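Local coordinates for pyridoxal kinase (Entamoeba histolytica, PDB 4S1I) that phosphorylates the 5'-hydroxyl of pyridoxal with ATP to make pyridoxal 5'-phosphate, as a kinase of the pyridoxine kinase family, at the interface of chains B and A. Sequence-based numbering; all coordinates share one arbitrary frame. Chains: chain A, Pyridoxal kinase; chain B, Pyridoxal kinase.

The interface of chains B and A. Residues chain B 11, 13, 40; chain A 35-37, 55, 63.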
# COMPACT_ATOMS: atom_id res chain seq x y z
N TYR B 11 5.46 -3.86 -6.46
CA TYR B 11 5.38 -2.73 -5.55
C TYR B 11 6.42 -1.71 -5.91
O TYR B 11 7.62 -2.08 -6.14
CB TYR B 11 5.57 -3.23 -4.11
CG TYR B 11 5.55 -2.07 -3.10
CD1 TYR B 11 4.35 -1.61 -2.61
CD2 TYR B 11 6.64 -1.35 -2.80
CE1 TYR B 11 4.30 -0.58 -1.72
CE2 TYR B 11 6.62 -0.34 -1.89
CZ TYR B 11 5.44 0.08 -1.40
OH TYR B 11 5.41 1.15 -0.53
N CYS B 13 7.80 2.21 -4.36
CA CYS B 13 7.77 3.09 -3.23
C CYS B 13 7.10 4.41 -3.55
O CYS B 13 6.46 5.01 -2.68
CB CYS B 13 9.19 3.33 -2.69
SG CYS B 13 9.96 1.80 -2.03
N HIS B 40 10.21 -4.93 -4.77
CA HIS B 40 10.29 -3.78 -3.86
C HIS B 40 11.19 -2.78 -4.54
O HIS B 40 12.42 -2.79 -4.34
CB HIS B 40 10.72 -4.12 -2.47
CG HIS B 40 10.88 -3.00 -1.49
ND1 HIS B 40 11.84 -3.02 -0.48
CD2 HIS B 40 10.25 -1.82 -1.37
CE1 HIS B 40 11.73 -1.91 0.24
NE2 HIS B 40 10.75 -1.17 -0.27
N PHE A 35 6.60 5.45 0.20
CA PHE A 35 6.62 4.43 1.23
C PHE A 35 7.76 3.45 0.98
O PHE A 35 7.66 2.47 0.15
CB PHE A 35 5.27 3.65 1.25
CG PHE A 35 4.07 4.45 1.52
CD1 PHE A 35 3.40 5.13 0.46
CD2 PHE A 35 3.66 4.69 2.83
CE1 PHE A 35 2.25 5.87 0.76
CE2 PHE A 35 2.58 5.55 3.05
CZ PHE A 35 1.93 6.14 2.06
N VAL A 36 8.85 3.64 1.71
CA VAL A 36 10.00 2.74 1.62
C VAL A 36 9.85 1.70 2.73
O VAL A 36 9.63 2.04 3.90
CB VAL A 36 11.34 3.49 1.83
CG1 VAL A 36 12.45 2.54 1.78
CG2 VAL A 36 11.50 4.53 0.73
N LEU A 37 9.89 0.44 2.34
CA LEU A 37 9.64 -0.67 3.26
C LEU A 37 10.91 -1.11 3.97
O LEU A 37 11.94 -1.13 3.41
CB LEU A 37 8.95 -1.84 2.56
CG LEU A 37 7.75 -1.43 1.68
CD1 LEU A 37 7.17 -2.69 1.04
CD2 LEU A 37 6.70 -0.51 2.33
N VAL A 55 14.17 -6.15 4.95
CA VAL A 55 14.81 -5.59 3.76
C VAL A 55 16.31 -5.46 3.97
O VAL A 55 16.77 -5.08 5.06
CB VAL A 55 14.18 -4.24 3.45
CG1 VAL A 55 14.95 -3.46 2.40
CG2 VAL A 55 12.76 -4.42 2.99
N ILE A 63 17.32 1.63 -3.29
CA ILE A 63 16.04 2.34 -3.38
C ILE A 63 16.27 3.82 -3.07
O ILE A 63 15.78 4.68 -3.82
CB ILE A 63 15.02 1.70 -2.37
CG1 ILE A 63 14.66 0.37 -2.97
CG2 ILE A 63 13.89 2.63 -2.08
CD1 ILE A 63 13.94 -0.51 -2.00
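The loop carrying B:Tyr11 and B:Cys13, together with B:His40 of strand 39-41, meets strand 33-37 of chain A, with A:Val55 in a loop and A:Ile63 on helix 57-69 beside it. Pyridoxal kinases of this ribokinase-like fold commonly work as homodimers, so this contact between two copies is probably part of the biological dimer interface. Polar side chains and a loop carbonyl of chain B bond to the backbone of A:Phe35 and A:Leu37. The phenol OH of B:Tyr11 donates to the carbonyl O of A:Phe35 at 2.7 Å; the C=O...donor angle of 127° and a modest tilt show the donor coming in well off the C=O direction and somewhat out of the carbonyl plane. The acceptor itself lies at the edge of the tyrosine ring, in its plane. With CG anti to the backbone N (chi1 178°), the B:Tyr11 ring points its OH at the A:Phe35 carbonyl. A:Phe35 is also held through its amide N, which donates to B:Cys13 O at 2.9 Å in a nearly straight bond (163° at H). The thiol SG of B:Cys13 adds a weak bond to A:Phe35 O, giving that oxygen a second donor, and packs near A:Val36 CA.

At A:Leu37 the amide N donates to the imidazole NE2 of B:His40 over 3.2 Å, a long bond in which the amide is tilted out of the ring plane. If NE2 accepts here, the proton of a neutral ring would probably sit on ND1. The methyl A:Ile63 CD1 sits over one face of that imidazole, 3.6 Å from the centroid, in a CH-pi contact offset toward CE1. A:Val55 CG2 approaches near ND1 and CE1. The A:Leu37 side chain wedges between the two aromatic groups: CB packs against B:His40 CE1 at 3.6 Å, while CD1 lies over one face of the B:Tyr11 ring, 3.8 Å from CE2.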